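Local structure of alcohol dehydrogenase IV (Corynebacterium glutamicum, 3IV7) at residues Ala196-Arg200 against Arg281-Phe286; Leu264-Ala269 against Ala291-Gln296; Phe270-Ala275 against Asn333-Val337. The protein probably acts as a maleylacetate reductase, an NAD-linked oxidoreductase of the iron-containing alcohol dehydrogenase family. All coordinates share one frame; numbering follows the deposited sequence.

How the contacts relate
All three contacts lie in the helical part of the fold that carries the C-terminal family signature. Contact 2 is the buried one, built from leucines, a proline and alanines with no hydrogen bond across it; contact 1, also without a direct bond across, is partly buried and edged by arginines, while contact 3, also partly buried and farther from the chain's centre, is the polar one, with amide pairing and an arginine laid on a phenylalanine. Contacts 2 and 3 share helix 256-271, using successive parts of it. Contacts 1 and 2 touch directly, Ala282 and Phe286 packing on Ala291 and Gly294, whereas contacts 1 and 3 stay about 7 Å apart at their nearest atoms.

Contact 1: residues Ala196-Arg200 against Arg281-Phe286; sequences AEGIR and RAAAAF. With EDO (1,2-ethanediol), chain C.
With chi1 at -65°, Ile199 sets its CG2 methyl anti to the backbone N and aims it at Phe286, whose CG stands beside its own backbone N, presenting one face to the methyl. The methyl sits over the ring centre as a CH-pi contact, CG2 of Ile199 lying 3.7 Å from the Phe286 centroid and 7° off the ring normal. The same CG2 meets CB of Ala285 at 3.7 Å. The other branch of the isoleucine reaches Ala282, CD1 to CB 4.1 Å. Ala285 CB rests on the carbonyl of Ala196, 3.5 Å from its O, and CA of Ala285 lies 5.0 Å from CA of Arg200, consistent with its small side chain. At one margin Ala196 CB touches CD of Arg281, whose guanidinium holds an ethanediol, probably from the crystallisation liquor, through NE and NH2. At the other, a water bonds Ala285 O and, weakly, Arg200 O; Arg200 grips Glu197 side-on within its own helix. Apolar packing of small side chains plus one CH-pi contact joins two helices of the C-terminal part: segments 196-200 (helix 189-211) and 281-286 (helix 276-286) run at 33°, axes 8.4 Å apart, and Leu175 of helix 164-181 touches Ile199 and Phe286.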
ATOM      1  N   ALA A 196      10.017  -5.223  -1.827  1.00 25.48           N
ATOM      2  CA  ALA A 196      10.585  -5.841  -3.038  1.00 28.05           C
ATOM      3  C   ALA A 196      10.434  -4.901  -4.246  1.00 29.39           C
ATOM      4  O   ALA A 196      11.295  -4.859  -5.097  1.00 30.14           O
ATOM      5  CB  ALA A 196       9.899  -7.153  -3.317  1.00 28.02           C
ATOM      6  N   GLU A 197       9.315  -4.177  -4.308  1.00 27.32           N
ATOM      7  CA  GLU A 197       9.106  -3.177  -5.342  1.00 30.13           C
ATOM      8  C   GLU A 197      10.106  -2.051  -5.162  1.00 28.51           C
ATOM      9  O   GLU A 197      10.606  -1.509  -6.135  1.00 27.09           O
ATOM     10  CB  GLU A 197       7.677  -2.639  -5.295  1.00 30.80           C
ATOM     11  CG  GLU A 197       7.387  -1.461  -6.233  1.00 32.10           C
ATOM     12  CD  GLU A 197       7.308  -1.830  -7.707  1.00 32.31           C
ATOM     13  OE1 GLU A 197       7.626  -2.992  -8.081  1.00 27.35           O
ATOM     14  OE2 GLU A 197       6.856  -0.935  -8.503  1.00 32.14           O
ATOM     15  N   GLY A 198      10.419  -1.714  -3.910  1.00 26.92           N
ATOM     16  CA  GLY A 198      11.451  -0.701  -3.640  1.00 28.91           C
ATOM     17  C   GLY A 198      12.833  -1.169  -4.082  1.00 28.31           C
ATOM     18  O   GLY A 198      13.615  -0.381  -4.620  1.00 26.00           O
ATOM     19  N   ILE A 199      13.151  -2.453  -3.822  1.00 24.98           N
ATOM     20  CA  ILE A 199      14.425  -3.025  -4.248  1.00 24.79           C
ATOM     21  C   ILE A 199      14.534  -2.960  -5.780  1.00 26.51           C
ATOM     22  O   ILE A 199      15.560  -2.540  -6.309  1.00 27.74           O
ATOM     23  CB  ILE A 199      14.613  -4.486  -3.801  1.00 24.53           C
ATOM     24  CG1 ILE A 199      14.681  -4.581  -2.276  1.00 23.98           C
ATOM     25  CG2 ILE A 199      15.897  -5.084  -4.422  1.00 21.98           C
ATOM     26  CD1 ILE A 199      14.686  -6.040  -1.729  1.00 21.56           C
ATOM     27  N   ARG A 200      13.467  -3.347  -6.472  1.00 24.72           N
ATOM     28  CA  ARG A 200      13.457  -3.330  -7.926  1.00 27.83           C
ATOM     29  C   ARG A 200      13.748  -1.929  -8.474  1.00 28.08           C
ATOM     30  O   ARG A 200      14.635  -1.769  -9.305  1.00 28.32           O
ATOM     31  CB  ARG A 200      12.104  -3.812  -8.472  1.00 28.34           C
ATOM     32  CG  ARG A 200      12.053  -3.919 -10.031  1.00 29.56           C
ATOM     33  CD  ARG A 200      10.609  -3.938 -10.571  1.00 38.48           C
ATOM     34  NE  ARG A 200       9.842  -2.751 -10.174  1.00 36.71           N
ATOM     35  CZ  ARG A 200       9.943  -1.546 -10.742  1.00 46.40           C
ATOM     36  NH1 ARG A 200      10.814  -1.327 -11.728  1.00 41.66           N
ATOM     37  NH2 ARG A 200       9.200  -0.536 -10.287  1.00 41.21           N
ATOM     38  N   ARG A 281      12.864 -13.548  -2.107  1.00 27.82           N
ATOM     39  CA  ARG A 281      12.143 -12.381  -2.571  1.00 26.67           C
ATOM     40  C   ARG A 281      13.131 -11.274  -3.007  1.00 25.71           C
ATOM     41  O   ARG A 281      12.967 -10.673  -4.056  1.00 24.32           O
ATOM     42  CB  ARG A 281      11.204 -11.873  -1.485  1.00 22.33           C
ATOM     43  CG  ARG A 281      10.227 -10.849  -1.988  1.00 29.13           C
ATOM     44  CD  ARG A 281       9.533 -10.136  -0.870  1.00 29.27           C
ATOM     45  NE  ARG A 281       8.498 -10.937  -0.235  1.00 25.45           N
ATOM     46  CZ  ARG A 281       7.251 -11.071  -0.677  1.00 33.45           C
ATOM     47  NH1 ARG A 281       6.856 -10.489  -1.807  1.00 33.97           N
ATOM     48  NH2 ARG A 281       6.388 -11.817   0.016  1.00 28.00           N
ATOM     49  N   ALA A 282      14.154 -11.032  -2.203  1.00 27.15           N
ATOM     50  CA  ALA A 282      15.143  -9.995  -2.528  1.00 29.00           C
ATOM     51  C   ALA A 282      15.877 -10.382  -3.836  1.00 29.53           C
ATOM     52  O   ALA A 282      16.013  -9.576  -4.748  1.00 28.57           O
ATOM     53  CB  ALA A 282      16.138  -9.827  -1.363  1.00 27.57           C
ATOM     54  N   ALA A 283      16.305 -11.639  -3.905  1.00 30.26           N
ATOM     55  CA  ALA A 283      16.958 -12.189  -5.097  1.00 32.47           C
ATOM     56  C   ALA A 283      16.125 -11.935  -6.355  1.00 30.15           C
ATOM     57  O   ALA A 283      16.639 -11.435  -7.336  1.00 29.21           O
ATOM     58  CB  ALA A 283      17.212 -13.709  -4.916  1.00 30.91           C
ATOM     59  N   ALA A 284      14.835 -12.284  -6.310  1.00 28.09           N
ATOM     60  CA  ALA A 284      13.930 -12.038  -7.435  1.00 25.91           C
ATOM     61  C   ALA A 284      13.866 -10.546  -7.791  1.00 30.08           C
ATOM     62  O   ALA A 284      13.860 -10.173  -8.957  1.00 28.34           O
ATOM     63  CB  ALA A 284      12.537 -12.547  -7.104  1.00 29.98           C
ATOM     64  N   ALA A 285      13.800  -9.702  -6.778  1.00 27.46           N
ATOM     65  CA  ALA A 285      13.728  -8.284  -6.998  1.00 27.16           C
ATOM     66  C   ALA A 285      14.995  -7.764  -7.655  1.00 26.98           C
ATOM     67  O   ALA A 285      14.936  -6.834  -8.432  1.00 29.99           O
ATOM     68  CB  ALA A 285      13.471  -7.567  -5.695  1.00 23.35           C
ATOM     69  N   PHE A 286      16.147  -8.340  -7.295  1.00 30.38           N
ATOM     70  CA  PHE A 286      17.422  -7.973  -7.910  1.00 29.23           C
ATOM     71  C   PHE A 286      17.573  -8.596  -9.296  1.00 29.25           C
ATOM     72  O   PHE A 286      18.336  -8.108 -10.111  1.00 27.10           O
ATOM     73  CB  PHE A 286      18.615  -8.385  -7.039  1.00 29.64           C
ATOM     74  CG  PHE A 286      18.944  -7.406  -5.921  1.00 24.60           C
ATOM     75  CD1 PHE A 286      19.371  -6.140  -6.205  1.00 30.05           C
ATOM     76  CD2 PHE A 286      18.895  -7.806  -4.605  1.00 26.05           C
ATOM     77  CE1 PHE A 286      19.685  -5.255  -5.192  1.00 28.00           C
ATOM     78  CE2 PHE A 286      19.193  -6.923  -3.579  1.00 30.33           C
ATOM     79  CZ  PHE A 286      19.601  -5.675  -3.858  1.00 25.57           C
TER
HETATM   80  C1  EDO C 364       9.505 -13.042   2.815  1.00 56.98           C
HETATM   81  O1  EDO C 364       9.572 -11.638   2.552  1.00 52.65           O
HETATM   82  C2  EDO C 364       8.136 -13.397   3.375  1.00 53.12           C
HETATM   83  O2  EDO C 364       7.226 -13.554   2.288  1.00 55.85           O
HETATM   84  O   HOH W   1      15.940  -4.665 -10.261  1.00 36.37           O

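Contact 2: residues Leu264-Ala269 against Ala291-Gln296; sequences LPYVLA and ALEGLQ
An antiparallel helix pair within the all-helical part of the iron-containing alcohol dehydrogenase fold is joined here by interleaved leucines: segments 264-269, of helix 256-271, and 291-296, of helix 291-301, run at 168° to each other, their axes 10.1 Å apart. Leu268 and Leu295 carry the centre. Their side chains slide past one another in opposite directions, and the CD2 methyl of Leu268 meets CD2 of Leu295 at 3.6 Å. Both leucines hold CG anti to the backbone N (chi1 -179° and 180°), which extends each side chain towards the facing helix. CD2 of Leu295 is shared by further neighbours, lying 3.6 Å from CA of Pro265 and 3.9 Å from CG of Leu264. CA and CB of the proline therefore form part of the surface against which this methyl packs. CD2 of Leu268 in turn lies against the backbone of the opposite helix, 3.9 Å from CA of Leu292, and reaches the methyl of Ala291 more loosely.

Leu292 spreads its two branches along helix 256-271: CD1 lies 4.0 Å from CD2 of Leu268, while CD2 touches CB of Ala269 at 4.2 Å. At the Pro265 end, OE1 of Gln296 comes to 3.9 Å from the proline CB, a van der Waals contact; the oxygen's hydrogen bond comes from Arg299. No hydrogen bond joins the two segments, and the close approaches are nearly all between carbon atoms, so the pair is held by shape and burial. Pro265 also interrupts the regular backbone bonding of its helix, which is kinked here. Helix 164-181 packs along the pair, Ile179 touching Leu264 and Leu268 and Leu175 touching Leu295, while helix 240-250 packs on Leu264 and Val267.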
ATOM      1  N   LEU A 264      24.566  -2.307   5.443  1.00 25.00           N
ATOM      2  CA  LEU A 264      23.568  -3.151   4.776  1.00 23.68           C
ATOM      3  C   LEU A 264      24.065  -4.508   4.267  1.00 25.13           C
ATOM      4  O   LEU A 264      23.498  -5.536   4.617  1.00 29.51           O
ATOM      5  CB  LEU A 264      22.890  -2.369   3.648  1.00 23.77           C
ATOM      6  CG  LEU A 264      21.882  -3.157   2.781  1.00 26.69           C
ATOM      7  CD1 LEU A 264      20.776  -3.789   3.631  1.00 26.25           C
ATOM      8  CD2 LEU A 264      21.296  -2.243   1.680  1.00 24.88           C
ATOM      9  N   PRO A 265      25.130  -4.526   3.444  1.00 25.00           N
ATOM     10  CA  PRO A 265      25.547  -5.841   2.937  1.00 24.41           C
ATOM     11  C   PRO A 265      25.963  -6.827   4.014  1.00 25.19           C
ATOM     12  O   PRO A 265      25.832  -8.038   3.827  1.00 27.76           O
ATOM     13  CB  PRO A 265      26.729  -5.509   2.056  1.00 26.38           C
ATOM     14  CG  PRO A 265      27.226  -4.126   2.596  1.00 24.11           C
ATOM     15  CD  PRO A 265      26.000  -3.437   2.953  1.00 19.51           C
ATOM     16  N   TYR A 266      26.482  -6.317   5.124  1.00 28.61           N
ATOM     17  CA  TYR A 266      26.912  -7.167   6.252  1.00 27.48           C
ATOM     18  C   TYR A 266      25.699  -7.748   7.000  1.00 24.91           C
ATOM     19  O   TYR A 266      25.693  -8.929   7.364  1.00 25.67           O
ATOM     20  CB  TYR A 266      27.886  -6.379   7.195  1.00 25.09           C
ATOM     21  CG  TYR A 266      29.117  -5.990   6.437  1.00 24.36           C
ATOM     22  CD1 TYR A 266      30.099  -6.940   6.153  1.00 26.72           C
ATOM     23  CD2 TYR A 266      29.218  -4.754   5.842  1.00 22.76           C
ATOM     24  CE1 TYR A 266      31.142  -6.650   5.345  1.00 28.15           C
ATOM     25  CE2 TYR A 266      30.276  -4.437   5.060  1.00 25.38           C
ATOM     26  CZ  TYR A 266      31.244  -5.396   4.798  1.00 26.44           C
ATOM     27  OH  TYR A 266      32.323  -5.090   3.998  1.00 24.02           O
ATOM     28  N   VAL A 267      24.644  -6.955   7.147  1.00 25.59           N
ATOM     29  CA  VAL A 267      23.410  -7.468   7.780  1.00 23.83           C
ATOM     30  C   VAL A 267      22.731  -8.441   6.837  1.00 24.53           C
ATOM     31  O   VAL A 267      22.233  -9.477   7.266  1.00 25.34           O
ATOM     32  CB  VAL A 267      22.474  -6.386   8.176  1.00 23.87           C
ATOM     33  CG1 VAL A 267      21.205  -6.997   8.778  1.00 23.19           C
ATOM     34  CG2 VAL A 267      23.165  -5.411   9.177  1.00 20.30           C
ATOM     35  N   LEU A 268      22.769  -8.155   5.543  1.00 26.25           N
ATOM     36  CA  LEU A 268      22.210  -9.094   4.573  1.00 25.79           C
ATOM     37  C   LEU A 268      22.960 -10.418   4.626  1.00 28.32           C
ATOM     38  O   LEU A 268      22.336 -11.491   4.758  1.00 28.96           O
ATOM     39  CB  LEU A 268      22.254  -8.540   3.177  1.00 25.28           C
ATOM     40  CG  LEU A 268      21.671  -9.451   2.103  1.00 27.04           C
ATOM     41  CD1 LEU A 268      20.209  -9.852   2.455  1.00 21.31           C
ATOM     42  CD2 LEU A 268      21.748  -8.745   0.776  1.00 29.07           C
ATOM     43  N   ALA A 269      24.287 -10.354   4.516  1.00 27.60           N
ATOM     44  CA  ALA A 269      25.129 -11.558   4.564  1.00 26.85           C
ATOM     45  C   ALA A 269      24.872 -12.356   5.816  1.00 28.51           C
ATOM     46  O   ALA A 269      24.789 -13.577   5.774  1.00 32.03           O
ATOM     47  CB  ALA A 269      26.603 -11.178   4.488  1.00 24.54           C
ATOM     48  N   ALA A 291      20.255 -12.937  -3.110  1.00 28.42           N
ATOM     49  CA  ALA A 291      20.056 -11.545  -2.742  1.00 28.91           C
ATOM     50  C   ALA A 291      21.387 -10.819  -2.627  1.00 28.49           C
ATOM     51  O   ALA A 291      21.519  -9.650  -3.040  1.00 27.32           O
ATOM     52  CB  ALA A 291      19.290 -11.464  -1.437  1.00 27.20           C
ATOM     53  N   LEU A 292      22.381 -11.508  -2.085  1.00 30.41           N
ATOM     54  CA  LEU A 292      23.704 -10.895  -1.850  1.00 28.89           C
ATOM     55  C   LEU A 292      24.444 -10.614  -3.153  1.00 29.09           C
ATOM     56  O   LEU A 292      25.058  -9.584  -3.288  1.00 31.03           O
ATOM     57  CB  LEU A 292      24.559 -11.762  -0.933  1.00 27.76           C
ATOM     58  CG  LEU A 292      25.866 -11.109  -0.431  1.00 28.30           C
ATOM     59  CD1 LEU A 292      25.591  -9.881   0.394  1.00 27.38           C
ATOM     60  CD2 LEU A 292      26.685 -12.103   0.366  1.00 29.46           C
ATOM     61  N   GLU A 293      24.386 -11.512  -4.124  1.00 28.14           N
ATOM     62  CA  GLU A 293      25.076 -11.218  -5.375  1.00 31.44           C
ATOM     63  C   GLU A 293      24.377 -10.040  -6.068  1.00 29.51           C
ATOM     64  O   GLU A 293      25.016  -9.219  -6.678  1.00 30.57           O
ATOM     65  CB  GLU A 293      25.198 -12.450  -6.297  1.00 31.46           C
ATOM     66  CG  GLU A 293      23.957 -12.856  -7.030  1.00 45.09           C
ATOM     67  CD  GLU A 293      24.137 -14.193  -7.814  1.00 46.78           C
ATOM     68  OE1 GLU A 293      24.722 -15.145  -7.244  1.00 55.54           O
ATOM     69  OE2 GLU A 293      23.682 -14.280  -8.985  1.00 51.69           O
ATOM     70  N   GLY A 294      23.067  -9.949  -5.928  1.00 29.09           N
ATOM     71  CA  GLY A 294      22.346  -8.816  -6.457  1.00 28.36           C
ATOM     72  C   GLY A 294      22.819  -7.531  -5.792  1.00 26.71           C
ATOM     73  O   GLY A 294      23.123  -6.558  -6.470  1.00 28.62           O
ATOM     74  N   LEU A 295      22.866  -7.523  -4.461  1.00 26.36           N
ATOM     75  CA  LEU A 295      23.323  -6.349  -3.744  1.00 26.68           C
ATOM     76  C   LEU A 295      24.780  -6.017  -4.115  1.00 26.79           C
ATOM     77  O   LEU A 295      25.105  -4.864  -4.335  1.00 27.37           O
ATOM     78  CB  LEU A 295      23.183  -6.515  -2.226  1.00 28.00           C
ATOM     79  CG  LEU A 295      23.657  -5.304  -1.382  1.00 24.60           C
ATOM     80  CD1 LEU A 295      22.905  -4.009  -1.821  1.00 21.17           C
ATOM     81  CD2 LEU A 295      23.425  -5.584   0.087  1.00 20.87           C
ATOM     82  N   GLN A 296      25.638  -7.040  -4.193  1.00 27.87           N
ATOM     83  CA  GLN A 296      27.060  -6.829  -4.499  1.00 27.30           C
ATOM     84  C   GLN A 296      27.275  -6.269  -5.914  1.00 27.63           C
ATOM     85  O   GLN A 296      28.103  -5.379  -6.106  1.00 22.60           O
ATOM     86  CB  GLN A 296      27.865  -8.112  -4.288  1.00 28.22           C
ATOM     87  CG  GLN A 296      28.008  -8.546  -2.830  1.00 28.91           C
ATOM     88  CD  GLN A 296      28.746  -7.530  -1.956  1.00 36.22           C
ATOM     89  OE1 GLN A 296      28.129  -6.637  -1.369  1.00 30.20           O
ATOM     90  NE2 GLN A 296      30.057  -7.729  -1.788  1.00 28.60           N
TER

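Contact 3: residues Phe270-Ala275 against Asn333-Val337; sequences FNAGDA and NPRPV
OD1 of Asn271 is gripped by two N-H groups of the loop before helix 339-351. ND2 of Asn333 donates to it at 2.9 Å, arriving in the carbonyl plane on a lone pair, and the backbone N of Arg335 adds a weak bond at 3.4 Å. The amide pairing is reciprocal: Asn271 ND2 donates to Asn333 OD1 at 2.7 Å. The two amide planes stand 42° apart, and the return bond reaches its oxygen tilted from the carbonyl plane. Asn333 ND2 also bonds the Arg335 carbonyl O at 2.7 Å, tying the loop to itself as well as to the C-terminal part of helix 256-271.

Beside this pair Arg335 lies across Phe270. Its side chain is extended throughout (chi1 -173°), which carries CD over the ring centre, 3.7 Å from the Phe270 centroid, and lays the guanidinium flat on the ring with the planes 17° apart. NH1 donates to the backbone O of Phe270 at 3.0 Å, on a lone pair, and also bonds the carbonyl O of Leu358, so the stack is fixed by backbone oxygens from two places in the chain. Asp274 lies on another flank of the arginine: its OD2 comes tightly against CB and CG, perhaps influenced by a crystal neighbour, and stays 4.4 Å from Arg335 NE, well out of the guanidinium plane, without a salt bridge. Pro334 touches Asp274 CB with its CB and the Ala275 methyl with its CG, 3.8 Å from Ala275 CB.

Paired amides and a stacked arginine whose NH1 makes two hydrogen bonds thus fasten an irregular loop to the C-terminal part of a helix. The Asp274 carboxylate probably adds electrostatic attraction rather than a directed bond.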
ATOM      1  N   PHE A 270      24.737 -11.647   6.931  1.00 29.98           N
ATOM      2  CA  PHE A 270      24.550 -12.246   8.260  1.00 29.11           C
ATOM      3  C   PHE A 270      23.209 -12.988   8.396  1.00 30.24           C
ATOM      4  O   PHE A 270      23.174 -14.118   8.867  1.00 28.26           O
ATOM      5  CB  PHE A 270      24.626 -11.129   9.321  1.00 31.42           C
ATOM      6  CG  PHE A 270      24.431 -11.602  10.746  1.00 30.25           C
ATOM      7  CD1 PHE A 270      25.500 -12.089  11.481  1.00 32.86           C
ATOM      8  CD2 PHE A 270      23.207 -11.456  11.377  1.00 30.37           C
ATOM      9  CE1 PHE A 270      25.325 -12.505  12.804  1.00 33.06           C
ATOM     10  CE2 PHE A 270      23.029 -11.855  12.714  1.00 27.11           C
ATOM     11  CZ  PHE A 270      24.080 -12.382  13.415  1.00 35.05           C
ATOM     12  N   ASN A 271      22.115 -12.330   7.993  1.00 28.22           N
ATOM     13  CA  ASN A 271      20.739 -12.889   8.159  1.00 30.51           C
ATOM     14  C   ASN A 271      20.203 -13.785   7.038  1.00 30.99           C
ATOM     15  O   ASN A 271      19.249 -14.545   7.260  1.00 30.23           O
ATOM     16  CB  ASN A 271      19.738 -11.756   8.334  1.00 28.35           C
ATOM     17  CG  ASN A 271      19.599 -11.329   9.746  1.00 30.94           C
ATOM     18  OD1 ASN A 271      20.044 -12.021  10.672  1.00 36.14           O
ATOM     19  ND2 ASN A 271      18.922 -10.206   9.950  1.00 29.10           N
ATOM     20  N   ALA A 272      20.773 -13.663   5.839  1.00 32.23           N
ATOM     21  CA  ALA A 272      20.200 -14.285   4.638  1.00 32.45           C
ATOM     22  C   ALA A 272      19.915 -15.756   4.803  1.00 33.81           C
ATOM     23  O   ALA A 272      18.808 -16.195   4.562  1.00 35.92           O
ATOM     24  CB  ALA A 272      21.096 -14.063   3.437  1.00 32.39           C
ATOM     25  N   GLY A 273      20.926 -16.515   5.210  1.00 35.66           N
ATOM     26  CA  GLY A 273      20.801 -17.980   5.359  1.00 33.37           C
ATOM     27  C   GLY A 273      19.679 -18.422   6.289  1.00 33.73           C
ATOM     28  O   GLY A 273      19.119 -19.514   6.127  1.00 34.14           O
ATOM     29  N   ASP A 274      19.363 -17.591   7.277  1.00 33.24           N
ATOM     30  CA  ASP A 274      18.303 -17.887   8.219  1.00 33.47           C
ATOM     31  C   ASP A 274      16.939 -17.299   7.804  1.00 33.87           C
ATOM     32  O   ASP A 274      15.937 -17.517   8.492  1.00 33.54           O
ATOM     33  CB  ASP A 274      18.690 -17.395   9.622  1.00 35.70           C
ATOM     34  CG  ASP A 274      19.748 -18.308  10.306  1.00 38.81           C
ATOM     35  OD1 ASP A 274      19.532 -19.530  10.380  1.00 41.08           O
ATOM     36  OD2 ASP A 274      20.774 -17.777  10.787  1.00 31.96           O
ATOM     37  N   ALA A 275      16.892 -16.593   6.669  1.00 34.03           N
ATOM     38  CA  ALA A 275      15.622 -15.991   6.181  1.00 35.35           C
ATOM     39  C   ALA A 275      15.411 -16.344   4.718  1.00 34.97           C
ATOM     40  O   ALA A 275      15.487 -15.476   3.855  1.00 35.63           O
ATOM     41  CB  ALA A 275      15.647 -14.495   6.367  1.00 33.38           C
ATOM     42  N   ASN A 333      14.790 -11.544  15.026  1.00 34.92           N
ATOM     43  CA  ASN A 333      15.811 -11.492  13.968  1.00 35.39           C
ATOM     44  C   ASN A 333      16.125 -12.922  13.475  1.00 34.10           C
ATOM     45  O   ASN A 333      16.250 -13.830  14.278  1.00 35.20           O
ATOM     46  CB  ASN A 333      17.099 -10.829  14.451  1.00 36.13           C
ATOM     47  CG  ASN A 333      18.102 -10.672  13.345  1.00 34.38           C
ATOM     48  OD1 ASN A 333      17.895  -9.890  12.426  1.00 35.08           O
ATOM     49  ND2 ASN A 333      19.176 -11.446  13.399  1.00 37.27           N
ATOM     50  N   PRO A 334      16.250 -13.118  12.150  1.00 32.15           N
ATOM     51  CA  PRO A 334      16.464 -14.454  11.610  1.00 33.63           C
ATOM     52  C   PRO A 334      17.586 -15.279  12.278  1.00 34.77           C
ATOM     53  O   PRO A 334      17.358 -16.432  12.621  1.00 37.20           O
ATOM     54  CB  PRO A 334      16.791 -14.178  10.157  1.00 33.10           C
ATOM     55  CG  PRO A 334      15.977 -13.005   9.822  1.00 34.18           C
ATOM     56  CD  PRO A 334      15.779 -12.204  11.104  1.00 36.04           C
ATOM     57  N   ARG A 335      18.788 -14.708  12.382  1.00 32.69           N
ATOM     58  CA  ARG A 335      19.947 -15.380  13.015  1.00 31.35           C
ATOM     59  C   ARG A 335      20.089 -14.836  14.432  1.00 29.84           C
ATOM     60  O   ARG A 335      20.060 -13.633  14.624  1.00 29.07           O
ATOM     61  CB  ARG A 335      21.209 -15.060  12.210  1.00 32.48           C
ATOM     62  CG  ARG A 335      22.505 -15.813  12.612  1.00 30.36           C
ATOM     63  CD  ARG A 335      23.535 -15.544  11.555  1.00 30.40           C
ATOM     64  NE  ARG A 335      24.786 -16.237  11.746  1.00 39.45           N
ATOM     65  CZ  ARG A 335      25.819 -16.150  10.911  1.00 47.76           C
ATOM     66  NH1 ARG A 335      25.751 -15.360   9.838  1.00 49.71           N
ATOM     67  NH2 ARG A 335      26.936 -16.839  11.150  1.00 46.92           N
ATOM     68  N   PRO A 336      20.217 -15.724  15.439  1.00 32.61           N
ATOM     69  CA  PRO A 336      20.329 -15.190  16.809  1.00 31.64           C
ATOM     70  C   PRO A 336      21.591 -14.328  16.981  1.00 29.89           C
ATOM     71  O   PRO A 336      22.671 -14.738  16.602  1.00 30.58           O
ATOM     72  CB  PRO A 336      20.402 -16.452  17.684  1.00 32.08           C
ATOM     73  CG  PRO A 336      20.438 -17.646  16.711  1.00 33.24           C
ATOM     74  CD  PRO A 336      20.694 -17.114  15.352  1.00 32.49           C
ATOM     75  N   VAL A 337      21.428 -13.150  17.551  1.00 30.27           N
ATOM     76  CA  VAL A 337      22.500 -12.212  17.654  1.00 31.86           C
ATOM     77  C   VAL A 337      23.175 -12.319  19.014  1.00 33.20           C
ATOM     78  O   VAL A 337      22.524 -12.222  20.044  1.00 35.78           O
ATOM     79  CB  VAL A 337      21.999 -10.803  17.460  1.00 31.86           C
ATOM     80  CG1 VAL A 337      23.164  -9.796  17.566  1.00 39.14           C
ATOM     81  CG2 VAL A 337      21.292 -10.682  16.093  1.00 34.17           C
TER